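Local coordinates for protein putative TetR-family transcriptional regulator (Bordetella parapertussis 12822, PDB 3CCY) that probably binds DNA as a TetR-family transcriptional regulator, most likely a repressor, at residues 26-31 / 108-113; 114-119 / 126-131. One frame throughout, in Å; residues are numbered along the deposited sequence. Where two conformers were deposited one is given.

Contact 1 of 2, residues 26-31 / 108-113; sequences MFARQG and RHVVML
The helix end that presses F27 and A28 against V110 and V111 closes around one polar atom, the carbonyl O of M26. Three backbone amides converge on it, those of R29, Q30 and G31, and all three bonds are weak. The shortest runs from Q30 N to M26 O at 3.1 Å. G31 then leaves the helix with a positive phi of 102°. Across the contact there is no hydrogen bond, and the surfaces meet through apolar groups. F27 uses only its CB, which sits 3.7 Å from V111 CG2. With chi1 at -66° its CG lies beside the backbone N, and the ring turns away to meet the ring of Y32. V111 CG2 also approaches the backbone, lying 4.0 Å from A28 N. This packing joins helix 15-29, from the N-terminal, probably DNA-binding, end of the TetR fold, to helix 87-115 of the C-terminal domain. Helix 58-81 adds L62, M65 and L66 around V111, so three helices share this buried spot. The methyl of A28 faces both valines. Its CB is 4.0 Å from V110 CG1 and 4.1 Å from V111 CG2. A small side chain here lets the backbones come near each other, with the CA atoms of A28 and V111 5.7 Å apart. The guanidinium of R29 has A28 CB at its edge, in plane, and forms a salt bridge with D107.

Contact 2 of 2, residues 114-119 / 126-131; sequences TCLDAL and ALIAKQ
L116 reaches I128 and L127 because its CG stands opposite the backbone N, with chi1 at -168°. A chi2 of 53° then splits the two methyls between different neighbours. L116 CD1 rests on the base of L127, with 3.7 Å to L127 CB. The other methyl, L116 CD2, lies 3.6 Å from the methylene I128 CG1. That methylene lies beside the backbone N of I128, which brings it against the L116 methyl. The side chains of both L127 and I128 run at a slant to that of L116. L119 comes in at about a right angle to L127, and the two CD1 atoms, L119 CD1 and L127 CD1, are 3.5 Å apart. The contact lies where helix 87-115 gives way to a short 3-10 turn, 116-118, before helix 122-145 begins. It therefore packs this turn onto the early part of the next helix of the TetR-like C-terminal domain. A118 N bonds back to C115 O at 3.0 Å, across the start of the turn, and D117 O accepts a bond from R124 NH1. L127 also touches T67 and V70 of helix 58-81, and that helix holds K130 by a salt bridge to D71. Q131 points its extended chain at L116 from the opposite direction. Q131 was modelled in two conformers, so the very short approach of Q131 OE1 to L116 CD2 is doubtful.

Both contacts use helix 87-115, one near its last turns and the other just where it ends. Contact 1 is the more buried and ties this helix to the predicted DNA-binding part of the chain, far away in sequence. Contact 2 is partly buried and local, joining a turn to the helix that follows it. Both rely on apolar packing without hydrogen bonds across. Contact 1 is made by CB atoms and valine methyls close to the backbone, whereas contact 2 is made by leucine and isoleucine side chains reaching across wider-spaced backbones. Helix 58-81 borders both. Their centres are 13 Å apart, and one place where they touch brings F27 O within 4.1 Å of C115 SG.

Contact 1 of 2, residues 26-31 / 108-113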
loop_
_atom_site.group_PDB
_atom_site.type_symbol
_atom_site.label_atom_id
_atom_site.label_comp_id
_atom_site.label_asym_id
_atom_site.label_seq_id
_atom_site.Cartn_x
_atom_site.Cartn_y
_atom_site.Cartn_z
HETATM N N MSE A 26 10.906 15.248 -2.907
HETATM C CA MSE A 26 12.033 14.398 -2.522
HETATM C C MSE A 26 11.674 13.277 -1.548
HETATM O O MSE A 26 12.104 12.134 -1.738
HETATM C CB MSE A 26 13.181 15.239 -1.994
HETATM C CG MSE A 26 14.016 15.818 -3.120
HETATM SE SE MSE A 26 15.481 16.905 -2.515
HETATM C CE MSE A 26 14.453 18.463 -1.944
ATOM N N PHE A 27 10.879 13.598 -0.523
ATOM C CA PHE A 27 10.411 12.601 0.443
ATOM C C PHE A 27 9.655 11.460 -0.245
ATOM O O PHE A 27 9.630 10.327 0.260
ATOM C CB PHE A 27 9.481 13.230 1.493
ATOM C CG PHE A 27 10.145 14.228 2.424
ATOM C CD1 PHE A 27 11.526 14.322 2.537
ATOM C CD2 PHE A 27 9.354 15.042 3.230
ATOM C CE1 PHE A 27 12.110 15.239 3.410
ATOM C CE2 PHE A 27 9.924 15.957 4.105
ATOM C CZ PHE A 27 11.310 16.055 4.195
ATOM N N ALA A 28 9.007 11.781 -1.369
ATOM C CA ALA A 28 8.199 10.817 -2.132
ATOM C C ALA A 28 8.993 9.980 -3.152
ATOM O O ALA A 28 8.570 8.869 -3.469
ATOM C CB ALA A 28 6.996 11.510 -2.805
ATOM N N ARG A 29 10.120 10.492 -3.666
ATOM C CA ARG A 29 11.030 9.658 -4.480
ATOM C C ARG A 29 11.933 8.809 -3.573
ATOM O O ARG A 29 11.672 7.618 -3.394
ATOM C CB ARG A 29 11.906 10.465 -5.458
ATOM C CG ARG A 29 11.260 11.634 -6.185
ATOM C CD ARG A 29 10.136 11.212 -7.128
ATOM N NE ARG A 29 9.421 12.384 -7.642
ATOM C CZ ARG A 29 8.417 12.993 -7.010
ATOM N NH1 ARG A 29 7.989 12.541 -5.836
ATOM N NH2 ARG A 29 7.832 14.057 -7.557
ATOM N N GLN A 30 12.974 9.426 -2.997
ATOM C CA GLN A 30 13.970 8.710 -2.174
ATOM C C GLN A 30 13.570 8.460 -0.721
ATOM O O GLN A 30 14.141 7.578 -0.068
ATOM C CB GLN A 30 15.350 9.384 -2.212
ATOM C CG GLN A 30 15.379 10.851 -1.822
ATOM C CD GLN A 30 15.499 11.769 -3.031
ATOM O OE1 GLN A 30 14.759 11.631 -4.014
ATOM N NE2 GLN A 30 16.436 12.710 -2.965
ATOM N N GLY A 31 12.608 9.232 -0.216
ATOM C CA GLY A 31 12.129 9.065 1.157
ATOM C C GLY A 31 12.663 10.096 2.135
ATOM O O GLY A 31 13.502 10.938 1.790
ATOM N N ARG A 108 2.391 14.880 -1.918
ATOM C CA ARG A 108 1.933 15.021 -0.525
ATOM C C ARG A 108 1.082 13.804 -0.119
ATOM O O ARG A 108 1.150 13.351 1.012
ATOM C CB ARG A 108 1.170 16.346 -0.311
ATOM C CG ARG A 108 2.055 17.635 -0.174
ATOM C CD ARG A 108 1.148 18.854 -0.008
ATOM N NE ARG A 108 1.792 20.180 -0.081
ATOM C CZ ARG A 108 2.308 20.733 -1.187
ATOM N NH1 ARG A 108 2.849 21.941 -1.141
ATOM N NH2 ARG A 108 2.314 20.079 -2.338
ATOM N N HIS A 109 0.325 13.258 -1.070
ATOM C CA HIS A 109 -0.464 12.022 -0.867
ATOM C C HIS A 109 0.449 10.829 -0.537
ATOM O O HIS A 109 0.315 10.178 0.503
ATOM C CB HIS A 109 -1.264 11.753 -2.146
ATOM C CG HIS A 109 -2.463 10.871 -1.972
ATOM N ND1 HIS A 109 -2.411 9.500 -2.140
ATOM C CD2 HIS A 109 -3.759 11.173 -1.698
ATOM C CE1 HIS A 109 -3.625 8.996 -1.964
ATOM N NE2 HIS A 109 -4.463 9.991 -1.704
ATOM N N VAL A 110 1.402 10.550 -1.420
ATOM C CA VAL A 110 2.388 9.497 -1.173
ATOM C C VAL A 110 3.040 9.679 0.211
ATOM O O VAL A 110 3.120 8.718 0.990
ATOM C CB VAL A 110 3.476 9.426 -2.292
ATOM C CG1 VAL A 110 4.574 8.410 -1.939
ATOM C CG2 VAL A 110 2.853 9.099 -3.635
ATOM N N VAL A 111 3.463 10.911 0.526
ATOM C CA VAL A 111 4.116 11.204 1.821
ATOM C C VAL A 111 3.187 10.878 3.031
ATOM O O VAL A 111 3.667 10.345 4.045
ATOM C CB VAL A 111 4.737 12.651 1.869
ATOM C CG1 VAL A 111 5.257 12.986 3.252
ATOM C CG2 VAL A 111 5.899 12.786 0.889
HETATM N N MSE A 112 1.887 11.186 2.915
HETATM C CA MSE A 112 0.923 10.790 3.939
HETATM C C MSE A 112 0.941 9.265 4.096
HETATM O O MSE A 112 1.243 8.755 5.186
HETATM C CB MSE A 112 -0.490 11.295 3.609
HETATM C CG MSE A 112 -1.518 11.186 4.761
HETATM SE SE MSE A 112 -1.081 12.210 6.396
HETATM C CE MSE A 112 -0.099 10.831 7.377
ATOM N N LEU A 113 0.674 8.553 2.997
ATOM C CA LEU A 113 0.621 7.080 2.949
ATOM C C LEU A 113 1.922 6.373 3.295
ATOM O O LEU A 113 1.928 5.157 3.427
ATOM C CB LEU A 113 0.131 6.607 1.567
ATOM C CG LEU A 113 -1.249 7.136 1.136
ATOM C CD1 LEU A 113 -1.667 6.664 -0.247
ATOM C CD2 LEU A 113 -2.353 6.800 2.179
#

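Contact 2 of 2, residues 114-119 / 126-131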
loop_
_atom_site.group_PDB
_atom_site.type_symbol
_atom_site.label_atom_id
_atom_site.label_comp_id
_atom_site.label_asym_id
_atom_site.label_seq_id
_atom_site.Cartn_x
_atom_site.Cartn_y
_atom_site.Cartn_z
ATOM N N THR A 114 3.015 7.112 3.470
ATOM C CA THR A 114 4.353 6.497 3.483
ATOM C C THR A 114 5.308 6.953 4.593
ATOM O O THR A 114 6.202 6.198 4.984
ATOM C CB THR A 114 5.037 6.674 2.079
ATOM O OG1 THR A 114 4.662 5.589 1.218
ATOM C CG2 THR A 114 6.573 6.759 2.167
ATOM N N CYS A 115 5.131 8.179 5.090
ATOM C CA CYS A 115 6.177 8.839 5.901
ATOM C C CYS A 115 5.811 9.166 7.350
ATOM O O CYS A 115 6.627 9.725 8.085
ATOM C CB CYS A 115 6.650 10.115 5.208
ATOM S SG CYS A 115 7.853 9.870 3.904
ATOM N N LEU A 116 4.590 8.827 7.751
ATOM C CA LEU A 116 4.105 9.125 9.093
ATOM C C LEU A 116 5.044 8.689 10.241
ATOM O O LEU A 116 5.117 9.367 11.267
ATOM C CB LEU A 116 2.695 8.548 9.277
ATOM C CG LEU A 116 1.902 8.982 10.509
ATOM C CD1 LEU A 116 1.830 10.498 10.621
ATOM C CD2 LEU A 116 0.516 8.398 10.462
ATOM N N ASP A 117 5.772 7.584 10.062
ATOM C CA ASP A 117 6.631 7.053 11.134
ATOM C C ASP A 117 7.869 7.903 11.412
ATOM O O ASP A 117 8.423 7.863 12.518
ATOM C CB ASP A 117 7.018 5.582 10.893
ATOM C CG ASP A 117 7.644 5.345 9.526
ATOM O OD1 ASP A 117 7.014 5.715 8.503
ATOM O OD2 ASP A 117 8.753 4.759 9.477
ATOM N N ALA A 118 8.293 8.679 10.415
ATOM C CA ALA A 118 9.473 9.533 10.551
ATOM C C ALA A 118 9.307 10.590 11.646
ATOM O O ALA A 118 10.281 11.198 12.082
ATOM C CB ALA A 118 9.803 10.182 9.221
ATOM N N LEU A 119 8.068 10.789 12.087
ATOM C CA LEU A 119 7.744 11.758 13.135
ATOM C C LEU A 119 7.949 11.183 14.550
ATOM O O LEU A 119 8.081 9.963 14.694
ATOM C CB LEU A 119 6.307 12.259 12.949
ATOM C CG LEU A 119 6.101 13.176 11.740
ATOM C CD1 LEU A 119 4.654 13.584 11.618
ATOM C CD2 LEU A 119 7.013 14.412 11.823
ATOM N N ALA A 126 -1.461 12.568 16.864
ATOM C CA ALA A 126 -2.395 13.599 16.417
ATOM C C ALA A 126 -2.787 13.369 14.949
ATOM O O ALA A 126 -3.955 13.507 14.589
ATOM C CB ALA A 126 -1.797 14.980 16.599
ATOM N N LEU A 127 -1.807 13.012 14.117
ATOM C CA LEU A 127 -2.049 12.734 12.692
ATOM C C LEU A 127 -2.701 11.382 12.479
ATOM O O LEU A 127 -3.550 11.246 11.613
ATOM C CB LEU A 127 -0.763 12.853 11.865
ATOM C CG LEU A 127 -0.261 14.292 11.692
ATOM C CD1 LEU A 127 1.223 14.313 11.410
ATOM C CD2 LEU A 127 -1.034 14.996 10.580
ATOM N N ILE A 128 -2.314 10.385 13.277
ATOM C CA ILE A 128 -2.991 9.089 13.243
ATOM C C ILE A 128 -4.473 9.277 13.613
ATOM O O ILE A 128 -5.343 8.595 13.067
ATOM C CB ILE A 128 -2.336 8.045 14.200
ATOM C CG1 ILE A 128 -1.002 7.563 13.611
ATOM C CG2 ILE A 128 -3.249 6.803 14.361
ATOM C CD1 ILE A 128 -0.089 6.830 14.615
ATOM N N ALA A 129 -4.746 10.182 14.551
ATOM C CA ALA A 129 -6.123 10.462 14.929
ATOM C C ALA A 129 -6.932 11.034 13.752
ATOM O O ALA A 129 -8.102 10.704 13.583
ATOM C CB ALA A 129 -6.179 11.393 16.108
ATOM N N LYS A 130 -6.312 11.907 12.959
ATOM C CA LYS A 130 -6.966 12.483 11.785
ATOM C C LYS A 130 -7.211 11.457 10.689
ATOM O O LYS A 130 -8.226 11.511 10.017
ATOM C CB LYS A 130 -6.200 13.689 11.277
ATOM C CG LYS A 130 -6.376 14.900 12.210
ATOM C CD LYS A 130 -5.470 16.052 11.813
ATOM C CE LYS A 130 -5.607 17.241 12.770
ATOM N NZ LYS A 130 -6.707 18.131 12.333
ATOM N N GLN A 131 -6.273 10.522 10.523
ATOM C CA GLN A 131 -6.427 9.426 9.582
ATOM C C GLN A 131 -7.590 8.524 10.005
ATOM O O GLN A 131 -8.304 7.999 9.179
ATOM C CB GLN A 131 -5.124 8.612 9.503
ATOM C CG GLN A 131 -4.140 9.115 8.439
ATOM C CD GLN A 131 -2.850 8.294 8.404
ATOM O OE1 GLN A 131 -2.373 7.835 9.437
ATOM N NE2 GLN A 131 -2.296 8.105 7.218
#